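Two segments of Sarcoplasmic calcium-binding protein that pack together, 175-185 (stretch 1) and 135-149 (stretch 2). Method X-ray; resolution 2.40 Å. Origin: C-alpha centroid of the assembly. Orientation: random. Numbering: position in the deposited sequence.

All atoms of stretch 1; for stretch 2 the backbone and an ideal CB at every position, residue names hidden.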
# COMPACT_ATOMS: atom_id res chain seq x y z
N ASP A 175 -16.37 -2.09 5.57
CA ASP A 175 -17.54 -2.48 4.75
C ASP A 175 -17.01 -2.58 3.32
O ASP A 175 -15.77 -2.51 3.10
CB ASP A 175 -18.63 -1.44 4.99
CG ASP A 175 -18.36 -0.02 4.52
OD1 ASP A 175 -17.32 0.31 3.93
OD2 ASP A 175 -19.21 0.88 4.66
N ALA A 176 -17.90 -2.69 2.38
CA ALA A 176 -17.58 -2.79 0.96
C ALA A 176 -16.68 -1.69 0.44
O ALA A 176 -16.00 -1.98 -0.59
CB ALA A 176 -18.87 -2.83 0.09
N GLY A 177 -16.71 -0.51 1.05
CA GLY A 177 -15.84 0.62 0.53
C GLY A 177 -14.40 0.15 0.66
O GLY A 177 -13.46 0.61 -0.00
N ASN A 178 -14.12 -0.82 1.50
CA ASN A 178 -12.77 -1.35 1.65
C ASN A 178 -12.20 -2.00 0.37
O ASN A 178 -10.97 -2.14 0.36
CB ASN A 178 -12.64 -2.35 2.76
CG ASN A 178 -12.70 -1.86 4.20
OD1 ASN A 178 -12.11 -2.54 5.05
ND2 ASN A 178 -13.41 -0.81 4.51
N THR A 179 -13.00 -2.42 -0.55
CA THR A 179 -12.64 -3.10 -1.80
C THR A 179 -11.78 -2.27 -2.73
O THR A 179 -10.99 -2.84 -3.50
CB THR A 179 -13.90 -3.69 -2.54
OG1 THR A 179 -14.72 -2.58 -2.91
CG2 THR A 179 -14.71 -4.61 -1.59
N LEU A 180 -11.89 -0.97 -2.51
CA LEU A 180 -11.13 0.01 -3.30
C LEU A 180 -9.69 0.04 -2.84
O LEU A 180 -8.82 0.57 -3.53
CB LEU A 180 -11.93 1.30 -3.29
CG LEU A 180 -13.36 1.25 -3.84
CD1 LEU A 180 -14.00 2.63 -3.75
CD2 LEU A 180 -13.26 0.86 -5.33
N MET A 181 -9.40 -0.53 -1.69
CA MET A 181 -8.02 -0.55 -1.17
C MET A 181 -7.52 -1.98 -1.46
O MET A 181 -6.44 -2.43 -1.08
CB MET A 181 -7.91 -0.17 0.30
CG MET A 181 -8.35 1.19 0.70
SD MET A 181 -8.31 1.34 2.55
CE MET A 181 -9.57 0.24 3.09
N GLY A 182 -8.43 -2.68 -2.16
CA GLY A 182 -8.21 -4.04 -2.61
C GLY A 182 -8.44 -5.02 -1.48
O GLY A 182 -7.90 -6.13 -1.51
N GLN A 183 -9.22 -4.63 -0.49
CA GLN A 183 -9.42 -5.63 0.60
C GLN A 183 -10.84 -6.03 0.84
O GLN A 183 -11.81 -5.35 0.52
CB GLN A 183 -8.63 -5.23 1.80
CG GLN A 183 -8.84 -3.85 2.41
CD GLN A 183 -8.73 -4.10 3.93
OE1 GLN A 183 -7.65 -4.54 4.31
NE2 GLN A 183 -9.86 -3.99 4.60
N LYS A 184 -10.96 -7.23 1.42
CA LYS A 184 -12.33 -7.73 1.73
C LYS A 184 -12.74 -7.19 3.10
O LYS A 184 -11.92 -7.15 4.03
CB LYS A 184 -12.29 -9.26 1.86
CG LYS A 184 -12.57 -10.08 0.62
CD LYS A 184 -11.82 -11.42 0.63
CE LYS A 184 -10.51 -11.27 -0.11
NZ LYS A 184 -9.62 -12.45 0.01
N PRO A 185 -14.01 -6.82 3.25
CA PRO A 185 -14.49 -6.32 4.54
C PRO A 185 -14.58 -7.43 5.56
O PRO A 185 -15.60 -8.18 5.62
CB PRO A 185 -15.87 -5.76 4.25
CG PRO A 185 -16.34 -6.39 3.00
CD PRO A 185 -15.07 -6.72 2.21
OXT PRO A 185 -13.67 -7.55 6.33
N UNK A 135 -0.41 -0.45 -6.27
CA UNK A 135 0.19 -1.54 -5.50
C UNK A 135 -0.63 -2.13 -4.39
O UNK A 135 0.03 -2.41 -3.33
CB UNK A 135 1.51 -1.05 -4.89
N UNK A 136 -1.91 -2.40 -4.42
CA UNK A 136 -2.72 -2.94 -3.30
C UNK A 136 -2.57 -4.44 -3.10
O UNK A 136 -2.33 -5.17 -4.10
CB UNK A 136 -4.20 -2.62 -3.53
N UNK A 137 -2.81 -4.89 -1.87
CA UNK A 137 -2.66 -6.30 -1.53
C UNK A 137 -3.86 -7.18 -1.77
O UNK A 137 -4.38 -7.85 -0.86
CB UNK A 137 -2.27 -6.42 -0.05
N UNK A 138 -4.28 -7.31 -3.02
CA UNK A 138 -5.41 -8.17 -3.42
C UNK A 138 -5.05 -9.64 -3.37
O UNK A 138 -4.65 -10.14 -4.45
CB UNK A 138 -5.88 -7.81 -4.83
N UNK A 139 -5.19 -10.36 -2.28
CA UNK A 139 -4.82 -11.76 -2.15
C UNK A 139 -5.73 -12.81 -2.78
O UNK A 139 -5.40 -14.02 -2.90
CB UNK A 139 -4.70 -12.08 -0.66
N UNK A 140 -6.90 -12.42 -3.16
CA UNK A 140 -7.92 -13.31 -3.82
C UNK A 140 -8.66 -12.21 -4.58
O UNK A 140 -9.42 -11.49 -3.95
CB UNK A 140 -8.80 -14.13 -2.87
N UNK A 141 -8.32 -11.96 -5.81
CA UNK A 141 -9.01 -10.83 -6.52
C UNK A 141 -10.46 -11.19 -6.75
O UNK A 141 -11.33 -10.35 -6.43
CB UNK A 141 -8.34 -10.51 -7.86
N UNK A 142 -10.78 -12.36 -7.26
CA UNK A 142 -12.16 -12.82 -7.47
C UNK A 142 -13.01 -12.68 -6.23
O UNK A 142 -14.20 -12.30 -6.34
CB UNK A 142 -12.17 -14.28 -7.93
N UNK A 143 -12.51 -12.96 -5.03
CA UNK A 143 -13.32 -12.78 -3.80
C UNK A 143 -13.54 -11.31 -3.49
O UNK A 143 -14.55 -10.96 -2.88
CB UNK A 143 -12.64 -13.46 -2.61
N UNK A 144 -12.58 -10.44 -3.80
CA UNK A 144 -12.76 -8.99 -3.53
C UNK A 144 -13.78 -8.51 -4.55
O UNK A 144 -14.66 -7.70 -4.27
CB UNK A 144 -11.45 -8.20 -3.63
N UNK A 145 -13.66 -9.02 -5.76
CA UNK A 145 -14.64 -8.59 -6.81
C UNK A 145 -16.04 -9.04 -6.48
O UNK A 145 -17.02 -8.40 -6.86
CB UNK A 145 -14.25 -9.14 -8.18
N UNK A 146 -16.20 -10.16 -5.78
CA UNK A 146 -17.55 -10.65 -5.41
C UNK A 146 -18.17 -9.82 -4.31
O UNK A 146 -19.41 -9.73 -4.23
CB UNK A 146 -17.49 -12.11 -4.96
N UNK A 147 -17.37 -9.17 -3.46
CA UNK A 147 -17.98 -8.28 -2.44
C UNK A 147 -18.52 -7.07 -3.22
O UNK A 147 -19.63 -6.57 -3.04
CB UNK A 147 -16.98 -7.86 -1.36
N UNK A 148 -17.70 -6.60 -4.19
CA UNK A 148 -18.17 -5.45 -4.99
C UNK A 148 -19.42 -5.72 -5.83
O UNK A 148 -20.34 -4.87 -5.96
CB UNK A 148 -17.05 -4.99 -5.92
N UNK A 149 -19.45 -6.84 -6.52
CA UNK A 149 -20.59 -7.16 -7.39
C UNK A 149 -21.67 -7.88 -6.61
O UNK A 149 -22.73 -8.21 -7.16
CB UNK A 149 -20.14 -8.01 -8.58

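Position 135 has nothing of stretch 1 near its ideal CB, so no demand is set. It is Gln-135.

Position 136 points toward stretch 1. Its ideal CB lies 3.3 Å from Met-181 O and 4.4 Å from Gly-182 CA. Leucine, isoleucine, valine or methionine could cover this backbone. The residue is Leu-136. Its CD1 packs 3.6 Å from Leu-180 O and 3.8 Å from Gly-182 N.

Position 137 points sideways, with open space around its CB; many side chains would suit. It is Gln-137.

At position 138 the CA is 5.1 Å from Gly-182 CA, the nearest approach in the backbone register. The CB points sideways, so a small or slender side chain fits beside the glycine: alanine, serine, cysteine or perhaps valine. The residue is Cys-138. Its SG lies 3.6 Å from Gly-182 CA. A CB on Gly-182 would fall 2.6 Å from that SG, a clash, so the bare glycine makes the close approach possible.

Position 139 faces sideways, its ideal CB 5.0 Å from Lys-184 NZ. Small or polar residues would do. It is Ala-139.

Position 140 comes right before a helix, and its ideal CB is 3.4 Å from Lys-184 NZ. Aspartate, asparagine, serine or threonine could cap; the nearby amine favours an acid. The residue is Asp-140. Asp-140 OD1 accepts from the backbone N of 143 (3.2 Å), capping the helix. OD2 stays 4.4 Å from Lys-184 NZ, beyond a salt bridge.

Positions 141 and 142 lie in the first turn and make no contact. They are Val-141 and Pro-142; proline is well tolerated in a first turn.

At position 143 the ideal CB is 3.9 Å from Lys-184 CD. A small residue suits. It is Ala-143, against the lysine's aliphatic chain.

Position 144 lies between Thr-179 and Lys-184. A medium apolar side chain, valine, isoleucine or leucine, would suit. It is Val-144: CG1 meets Thr-179 CB (3.9 Å), and CG2 meets Lys-184 CE (3.5 Å).

Positions 145 and 146 are free of stretch 1. They are Tyr-145 and Asn-146.

Position 147 points toward Thr-179 CG2 and Pro-185 CD, an apolar surface. Valine, isoleucine or leucine fit. It is Val-147, with CG1 3.6 Å from Pro-185 CD and 3.7 Å from Thr-179 CG2.

At position 148 the CB points sideways, near Thr-179 OG1. A longer apolar chain could reach in. It is Ile-148, with CG1 3.3 Å from Thr-179 OG1.

Position 149 is out of reach. It is Thr-149.

Stretch 2, residues 135-149: QLQCADVPAVYNVIT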
# COMPACT_ATOMS: atom_id res chain seq x y z
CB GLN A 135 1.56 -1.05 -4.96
CG GLN A 135 2.45 -0.26 -5.87
CD GLN A 135 2.36 1.23 -6.01
OE1 GLN A 135 1.34 1.92 -6.01
NE2 GLN A 135 3.54 1.88 -6.22
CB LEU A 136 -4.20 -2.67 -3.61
CG LEU A 136 -4.47 -1.32 -4.26
CD1 LEU A 136 -5.90 -1.28 -4.68
CD2 LEU A 136 -4.09 -0.27 -3.20
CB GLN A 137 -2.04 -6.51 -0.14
CG GLN A 137 -1.04 -5.48 0.36
CD GLN A 137 -0.01 -5.02 -0.63
OE1 GLN A 137 0.99 -5.67 -0.91
NE2 GLN A 137 -0.20 -3.85 -1.24
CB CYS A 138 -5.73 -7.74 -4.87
SG CYS A 138 -6.43 -6.08 -4.94
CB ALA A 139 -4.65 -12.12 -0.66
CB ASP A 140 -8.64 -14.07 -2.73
CG ASP A 140 -9.60 -15.13 -3.18
OD1 ASP A 140 -10.18 -15.03 -4.25
OD2 ASP A 140 -9.80 -16.10 -2.43
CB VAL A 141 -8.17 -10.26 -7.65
CG1 VAL A 141 -8.76 -8.93 -8.15
CG2 VAL A 141 -6.72 -9.99 -7.29
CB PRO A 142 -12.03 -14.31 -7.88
CG PRO A 142 -10.66 -14.36 -8.50
CD PRO A 142 -9.79 -13.40 -7.69
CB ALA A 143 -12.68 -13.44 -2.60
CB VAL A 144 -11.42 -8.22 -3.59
CG1 VAL A 144 -11.66 -6.73 -3.64
CG2 VAL A 144 -10.49 -8.61 -2.46
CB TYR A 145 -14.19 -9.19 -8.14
CG TYR A 145 -14.95 -8.65 -9.31
CD1 TYR A 145 -14.52 -7.38 -9.74
CD2 TYR A 145 -16.00 -9.28 -9.97
CE1 TYR A 145 -15.13 -6.76 -10.81
CE2 TYR A 145 -16.61 -8.64 -11.08
CZ TYR A 145 -16.17 -7.41 -11.47
OH TYR A 145 -16.71 -6.70 -12.50
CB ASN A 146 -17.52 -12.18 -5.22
CG ASN A 146 -17.75 -12.84 -6.60
OD1 ASN A 146 -18.88 -13.12 -7.02
ND2 ASN A 146 -16.68 -13.06 -7.34
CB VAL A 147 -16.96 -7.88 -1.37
CG1 VAL A 147 -17.49 -6.72 -0.51
CG2 VAL A 147 -16.51 -9.04 -0.52
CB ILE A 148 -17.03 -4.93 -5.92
CG1 ILE A 148 -15.68 -4.83 -5.14
CG2 ILE A 148 -17.47 -3.59 -6.54
CD1 ILE A 148 -14.53 -4.22 -6.01
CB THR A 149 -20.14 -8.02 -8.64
OG1 THR A 149 -19.70 -9.28 -8.04
CG2 THR A 149 -19.11 -7.28 -9.48
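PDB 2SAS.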